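Local coordinates for carbonic anhydrase (Sordaria macrospora, PDB 4O1J) that catalyses the reversible hydration of carbon dioxide to hydrogencarbonate as a zinc-dependent, tetrameric beta-class carbonic anhydrase, at the interface of chains A and B. Sequence-based numbering; all coordinates share one arbitrary frame. Chains: chain A/B, Carbonic anhydrase.

Contact 1: the interface of chains A and B. Residues chain A 127-131; chain B 93, 96-97, 101.
A:Leu131 and B:His101 meet tip to tip at the apolar centre of this patch, part of the two-fold subunit interface of a beta-class carbonic anhydrase. A:Leu131 begins the short helix 131-134. B:His101 follows helix 89-100. The leucine CG stands anti to its own carbonyl carbon (chi1 -75°), and its two methyls then part. A:Leu131 CD1 touches the imidazole at B:His101 CE1, 3.7 Å away. A:Leu131 CD2 turns toward helix 89-100 and lies 3.8 Å from the backbone O of B:Ala93. B:Tyr97 flanks this methyl more loosely, with ring atom CD1 4.2 Å from A:Leu131 CD2. The tyrosine also supports the histidine from within its own chain, because the CB of B:His101 sits over the centre of the phenol ring.

Further out, A:Ile127 crosses the histidine side chain at about a right angle. The branch methyl A:Ile127 CG2 is 3.7 Å from B:His101 NE2. On the other flank, A:Val130 sets CG1 against the helix backbone, 3.8 Å from B:Ala93 CA.

The polar rim is the end of B:Glu96. Its chain is extended beyond CG and runs past A:Leu131 in the opposite direction. This carries the carboxylate to the loop of A:Gly128 and A:Gly129. There B:Glu96 OE2 accepts a hydrogen bond at 2.9 Å, through its syn lone pair, from the backbone N of A:Val130, the residue just before helix 131-134. The bond is moderately bent, with 143° at the hydrogen. OE1 has a weak, longer contact with the same N-H. A side chain at A:Gly129 would point into the carboxylate, which probably explains why a glycine fits here.

Contact 2: the interface of chains A and B. Residues chain A 63-65, 71-72, 74, 76; chain B 58-59, 62, 65, 78.
B:Arg78 reaches over A:Val76 toward A:Glu63, beside the zinc-site region of this beta-class carbonic anhydrase. Both B:Arg78 and A:Val76 lie on strand 74-79 of their own chains. B:Arg78 CB packs 3.7 Å from the backbone O of A:Val76. The chain then bends at chi2 and chi3 (-141° and -112°), which lays the guanidinium over the valine methyls. NE is nearest to CG2, and B:Arg78 CZ is 3.5 Å from CG1 of A:Val76, which sits under one face toward the rim. At the tip, B:Arg78 NH1 turns back within chain B and donates to the backbone O of B:Asp58 at 2.7 Å. B:Asp58 belongs to the conserved CxDxR motif, whose Cys56 binds the zinc ion with His112 and Cys115; this bond may help to position it. B:Arg78 NH2 forms a salt bridge with OE2 of A:Glu63 at 3.2 Å, tip to tip. Its N-H points away from that oxygen, and the two planes stand 76° apart. B:Arg78 NH2 instead hydrogen-bonds water 1 at 2.6 Å. This water also meets the backbone O atoms of A:Val74 and B:Ser59. A methionine in place of B:Arg78 would probably leave A:Glu63 without its opposite charge, and water 1 and B:Asp58 O without this donor.

The O of B:Ser59 also accepts from the N of A:Gly72 at 2.7 Å. Water 2 links this O to A:Thr64 OG1. Beside them, B:Pro62 packs its CB against A:Thr64 CB and its CD against A:Pro71 CB.

Contact 1: the interface of chains A and B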
ATOM      1  N   ILE A 127     -11.139 -12.370  10.369  1.00 51.12           N
ATOM      2  CA  ILE A 127      -9.992 -13.236  10.146  1.00 48.53           C
ATOM      3  C   ILE A 127      -8.813 -12.719  10.964  1.00 47.48           C
ATOM      4  O   ILE A 127      -7.894 -13.467  11.301  1.00 45.84           O
ATOM      5  CB  ILE A 127      -9.638 -13.317   8.655  1.00 45.74           C
ATOM      6  CG1 ILE A 127     -10.869 -13.765   7.868  1.00 45.28           C
ATOM      7  CG2 ILE A 127      -8.485 -14.278   8.417  1.00 44.27           C
ATOM      8  CD1 ILE A 127     -10.638 -13.866   6.393  1.00 44.99           C
ATOM      9  N   GLY A 128      -8.863 -11.432  11.298  1.00 46.65           N
ATOM     10  CA  GLY A 128      -7.849 -10.821  12.134  1.00 43.87           C
ATOM     11  C   GLY A 128      -6.687 -10.212  11.373  1.00 40.62           C
ATOM     12  O   GLY A 128      -6.455 -10.509  10.195  1.00 38.46           O
ATOM     13  N   GLY A 129      -5.956  -9.344  12.068  1.00 38.34           N
ATOM     14  CA  GLY A 129      -4.816  -8.652  11.502  1.00 33.67           C
ATOM     15  C   GLY A 129      -5.164  -7.851  10.267  1.00 30.81           C
ATOM     16  O   GLY A 129      -6.211  -7.204  10.178  1.00 31.19           O
ATOM     17  N   VAL A 130      -4.253  -7.902   9.311  1.00 28.36           N
ATOM     18  CA  VAL A 130      -4.347  -7.161   8.066  1.00 26.62           C
ATOM     19  C   VAL A 130      -5.297  -7.812   7.050  1.00 26.66           C
ATOM     20  O   VAL A 130      -5.761  -7.155   6.114  1.00 27.53           O
ATOM     21  CB  VAL A 130      -2.933  -7.001   7.464  1.00 24.97           C
ATOM     22  CG1 VAL A 130      -2.803  -7.685   6.098  1.00 24.83           C
ATOM     23  CG2 VAL A 130      -2.534  -5.538   7.422  1.00 23.17           C
ATOM     24  N   LEU A 131      -5.598  -9.092   7.260  1.00 32.06           N
ATOM     25  CA  LEU A 131      -6.288  -9.921   6.265  1.00 31.55           C
ATOM     26  C   LEU A 131      -7.699  -9.473   5.870  1.00 32.30           C
ATOM     27  O   LEU A 131      -8.094  -9.638   4.723  1.00 25.33           O
ATOM     28  CB  LEU A 131      -6.333 -11.371   6.757  1.00 32.17           C
ATOM     29  CG  LEU A 131      -4.994 -12.108   6.631  1.00 34.70           C
ATOM     30  CD1 LEU A 131      -4.869 -13.240   7.639  1.00 35.67           C
ATOM     31  CD2 LEU A 131      -4.819 -12.642   5.219  1.00 35.70           C
TER
ATOM     32  N   ALA B  93       0.050  -9.603   4.312  1.00 33.52           N
ATOM     33  CA  ALA B  93      -1.065 -10.539   4.265  1.00 32.33           C
ATOM     34  C   ALA B  93      -0.575 -11.974   4.048  1.00 31.46           C
ATOM     35  O   ALA B  93      -1.045 -12.907   4.711  1.00 31.60           O
ATOM     36  CB  ALA B  93      -2.045 -10.140   3.175  1.00 31.80           C
ATOM     37  N   GLU B  96       1.148 -13.101   7.236  1.00 34.55           N
ATOM     38  CA  GLU B  96       0.190 -13.400   8.294  1.00 36.48           C
ATOM     39  C   GLU B  96      -0.517 -14.720   8.056  1.00 35.58           C
ATOM     40  O   GLU B  96      -0.667 -15.517   8.981  1.00 35.17           O
ATOM     41  CB  GLU B  96      -0.865 -12.304   8.436  1.00 39.71           C
ATOM     42  CG  GLU B  96      -0.686 -11.430   9.659  1.00 43.57           C
ATOM     43  CD  GLU B  96      -1.602 -10.215   9.651  1.00 46.91           C
ATOM     44  OE1 GLU B  96      -1.166  -9.123  10.082  1.00 46.18           O
ATOM     45  OE2 GLU B  96      -2.774 -10.368   9.236  1.00 49.12           O
ATOM     46  N   TYR B  97      -0.939 -14.958   6.817  1.00 35.87           N
ATOM     47  CA  TYR B  97      -1.658 -16.187   6.503  1.00 35.42           C
ATOM     48  C   TYR B  97      -0.741 -17.400   6.636  1.00 35.44           C
ATOM     49  O   TYR B  97      -1.151 -18.451   7.138  1.00 34.74           O
ATOM     50  CB  TYR B  97      -2.249 -16.132   5.097  1.00 35.67           C
ATOM     51  CG  TYR B  97      -3.345 -17.149   4.881  1.00 38.22           C
ATOM     52  CD1 TYR B  97      -4.660 -16.852   5.218  1.00 39.43           C
ATOM     53  CD2 TYR B  97      -3.071 -18.410   4.358  1.00 39.48           C
ATOM     54  CE1 TYR B  97      -5.675 -17.773   5.033  1.00 40.42           C
ATOM     55  CE2 TYR B  97      -4.083 -19.346   4.171  1.00 39.80           C
ATOM     56  CZ  TYR B  97      -5.384 -19.018   4.510  1.00 41.30           C
ATOM     57  OH  TYR B  97      -6.405 -19.929   4.334  1.00 42.09           O
ATOM     58  N   HIS B 101      -1.882 -19.067  10.166  1.00 33.99           N
ATOM     59  CA  HIS B 101      -2.961 -19.963   9.756  1.00 35.97           C
ATOM     60  C   HIS B 101      -2.454 -21.318   9.292  1.00 35.17           C
ATOM     61  O   HIS B 101      -2.994 -22.358   9.685  1.00 35.14           O
ATOM     62  CB  HIS B 101      -3.802 -19.319   8.649  1.00 38.69           C
ATOM     63  CG  HIS B 101      -4.624 -18.161   9.121  1.00 42.58           C
ATOM     64  ND1 HIS B 101      -4.070 -16.954   9.484  1.00 44.69           N
ATOM     65  CD2 HIS B 101      -5.957 -18.039   9.315  1.00 44.47           C
ATOM     66  CE1 HIS B 101      -5.030 -16.133   9.875  1.00 44.68           C
ATOM     67  NE2 HIS B 101      -6.184 -16.766   9.783  1.00 44.15           N
TER

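Contact 2: the interface of chains A and B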
ATOM      1  N   GLU A  63       3.113 -21.823 -10.625  1.00 27.83           N
ATOM      2  CA  GLU A  63       2.837 -21.594 -12.046  1.00 28.42           C
ATOM      3  C   GLU A  63       3.739 -22.386 -12.999  1.00 27.02           C
ATOM      4  O   GLU A  63       3.268 -22.909 -14.004  1.00 25.97           O
ATOM      5  CB  GLU A  63       2.936 -20.089 -12.367  1.00 27.87           C
ATOM      6  CG  GLU A  63       4.345 -19.516 -12.389  1.00 27.01           C
ATOM      7  CD  GLU A  63       5.092 -19.745 -11.100  1.00 26.99           C
ATOM      8  OE1 GLU A  63       4.478 -19.553 -10.029  1.00 27.10           O
ATOM      9  OE2 GLU A  63       6.274 -20.156 -11.154  1.00 26.90           O
ATOM     10  N   THR A  64       5.025 -22.472 -12.685  1.00 26.99           N
ATOM     11  CA  THR A  64       5.990 -23.028 -13.617  1.00 29.99           C
ATOM     12  C   THR A  64       5.885 -24.545 -13.676  1.00 33.57           C
ATOM     13  O   THR A  64       6.158 -25.150 -14.715  1.00 34.49           O
ATOM     14  CB  THR A  64       7.419 -22.613 -13.241  1.00 31.75           C
ATOM     15  OG1 THR A  64       7.466 -21.190 -13.082  1.00 33.87           O
ATOM     16  CG2 THR A  64       8.392 -23.001 -14.330  1.00 32.13           C
ATOM     17  N   THR A  65       5.468 -25.156 -12.570  1.00 34.74           N
ATOM     18  CA  THR A  65       5.279 -26.605 -12.531  1.00 33.62           C
ATOM     19  C   THR A  65       3.986 -27.023 -13.228  1.00 33.94           C
ATOM     20  O   THR A  65       3.995 -27.909 -14.089  1.00 34.87           O
ATOM     21  CB  THR A  65       5.253 -27.149 -11.082  1.00 33.46           C
ATOM     22  OG1 THR A  65       6.502 -26.879 -10.438  1.00 34.54           O
ATOM     23  CG2 THR A  65       5.037 -28.652 -11.084  1.00 33.40           C
ATOM     24  N   PRO A  71      12.197 -22.719 -15.927  1.00 38.69           N
ATOM     25  CA  PRO A  71      12.612 -21.419 -15.386  1.00 37.79           C
ATOM     26  C   PRO A  71      13.123 -20.481 -16.471  1.00 37.12           C
ATOM     27  O   PRO A  71      14.042 -20.834 -17.218  1.00 36.78           O
ATOM     28  CB  PRO A  71      13.735 -21.779 -14.401  1.00 37.69           C
ATOM     29  CG  PRO A  71      14.057 -23.227 -14.659  1.00 37.81           C
ATOM     30  CD  PRO A  71      12.803 -23.834 -15.183  1.00 38.26           C
ATOM     31  N   GLY A  72      12.497 -19.308 -16.568  1.00 35.58           N
ATOM     32  CA  GLY A  72      12.907 -18.291 -17.513  1.00 34.96           C
ATOM     33  C   GLY A  72      11.823 -17.862 -18.486  1.00 36.21           C
ATOM     34  O   GLY A  72      12.067 -17.009 -19.344  1.00 36.73           O
ATOM     35  N   VAL A  74       8.210 -17.672 -17.320  1.00 32.99           N
ATOM     36  CA  VAL A  74       7.057 -17.109 -16.613  1.00 29.87           C
ATOM     37  C   VAL A  74       7.462 -16.126 -15.501  1.00 30.48           C
ATOM     38  O   VAL A  74       8.069 -16.510 -14.502  1.00 32.24           O
ATOM     39  CB  VAL A  74       6.167 -18.206 -16.009  1.00 26.09           C
ATOM     40  CG1 VAL A  74       5.006 -17.581 -15.272  1.00 26.03           C
ATOM     41  CG2 VAL A  74       5.657 -19.142 -17.094  1.00 23.86           C
ATOM     42  N   VAL A  76       6.320 -13.843 -12.462  1.00 30.21           N
ATOM     43  CA  VAL A  76       5.127 -14.039 -11.630  1.00 32.23           C
ATOM     44  C   VAL A  76       5.002 -13.141 -10.394  1.00 34.59           C
ATOM     45  O   VAL A  76       5.983 -12.793  -9.737  1.00 35.91           O
ATOM     46  CB  VAL A  76       5.004 -15.542 -11.169  1.00 26.95           C
ATOM     47  CG1 VAL A  76       6.157 -16.369 -11.691  1.00 27.30           C
ATOM     48  CG2 VAL A  76       4.900 -15.686  -9.654  1.00 26.49           C
TER
ATOM     49  N   ASP B  58      11.120 -12.482 -10.906  1.00 29.29           N
ATOM     50  CA  ASP B  58      11.989 -12.969 -11.979  1.00 30.18           C
ATOM     51  C   ASP B  58      11.556 -14.330 -12.518  1.00 31.09           C
ATOM     52  O   ASP B  58      11.274 -15.257 -11.750  1.00 30.05           O
ATOM     53  CB  ASP B  58      13.428 -13.049 -11.458  1.00 32.16           C
ATOM     54  CG  ASP B  58      14.467 -13.016 -12.565  1.00 35.89           C
ATOM     55  OD1 ASP B  58      14.631 -14.044 -13.263  1.00 37.32           O
ATOM     56  OD2 ASP B  58      15.133 -11.964 -12.724  1.00 36.19           O
ATOM     57  N   SER B  59      11.497 -14.443 -13.843  1.00 32.22           N
ATOM     58  CA  SER B  59      11.016 -15.668 -14.475  1.00 32.75           C
ATOM     59  C   SER B  59      11.976 -16.831 -14.226  1.00 33.48           C
ATOM     60  O   SER B  59      11.601 -18.002 -14.322  1.00 34.08           O
ATOM     61  CB  SER B  59      10.812 -15.461 -15.985  1.00 31.21           C
ATOM     62  OG  SER B  59      12.002 -15.037 -16.635  1.00 29.49           O
ATOM     63  N   PRO B  62      11.556 -19.727 -10.208  1.00 28.72           N
ATOM     64  CA  PRO B  62      10.377 -20.411  -9.652  1.00 27.70           C
ATOM     65  C   PRO B  62      10.737 -21.336  -8.491  1.00 27.99           C
ATOM     66  O   PRO B  62      11.349 -22.381  -8.693  1.00 30.12           O
ATOM     67  CB  PRO B  62       9.844 -21.210 -10.838  1.00 27.17           C
ATOM     68  CG  PRO B  62      11.047 -21.479 -11.670  1.00 27.16           C
ATOM     69  CD  PRO B  62      11.956 -20.295 -11.508  1.00 27.57           C
ATOM     70  N   THR B  65      10.387 -25.290  -8.557  1.00 34.74           N
ATOM     71  CA  THR B  65      11.254 -25.997  -9.500  1.00 33.62           C
ATOM     72  C   THR B  65      12.696 -26.056  -9.002  1.00 33.94           C
ATOM     73  O   THR B  65      13.303 -27.130  -8.962  1.00 34.87           O
ATOM     74  CB  THR B  65      11.244 -25.342 -10.902  1.00 33.46           C
ATOM     75  OG1 THR B  65       9.922 -25.381 -11.449  1.00 34.54           O
ATOM     76  CG2 THR B  65      12.169 -26.092 -11.844  1.00 33.40           C
ATOM     77  N   ARG B  78       5.849 -13.355  -4.258  1.00 26.87           N
ATOM     78  CA  ARG B  78       6.873 -12.871  -5.167  1.00 24.58           C
ATOM     79  C   ARG B  78       6.560 -11.470  -5.649  1.00 21.80           C
ATOM     80  O   ARG B  78       5.435 -11.177  -6.066  1.00 18.36           O
ATOM     81  CB  ARG B  78       7.033 -13.797  -6.373  1.00 25.20           C
ATOM     82  CG  ARG B  78       7.766 -15.094  -6.104  1.00 25.73           C
ATOM     83  CD  ARG B  78       8.647 -15.404  -7.290  1.00 26.14           C
ATOM     84  NE  ARG B  78       8.218 -16.568  -8.054  1.00 27.44           N
ATOM     85  CZ  ARG B  78       8.631 -16.842  -9.288  1.00 26.28           C
ATOM     86  NH1 ARG B  78       9.465 -16.023  -9.917  1.00 23.54           N
ATOM     87  NH2 ARG B  78       8.198 -17.935  -9.899  1.00 27.77           N
TER
HETATM   88  O   HOH W   1       9.324 -18.142 -12.257  1.00 30.23           O
HETATM   89  O   HOH W   2       9.105 -19.677 -15.283  1.00 30.55           O

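The centres of contact 1 and contact 2 lie about 26 Å apart on one two-fold interface. They share no residue. Contact 1 joins a loop and the start of helix 131-134 in chain A to helix 89-100 of chain B. Contact 2 uses helix 63-66, strand 74-79 and nearby loops from both chains. A:Thr65 faces B:Thr65 there, which places contact 2 near the two-fold axis, with contact 1 further out. Each contact recurs with the chains exchanged. Such spread-out anchoring probably fixes how the two subunits sit within the tetramer, and contact 2 may also steady the zinc site.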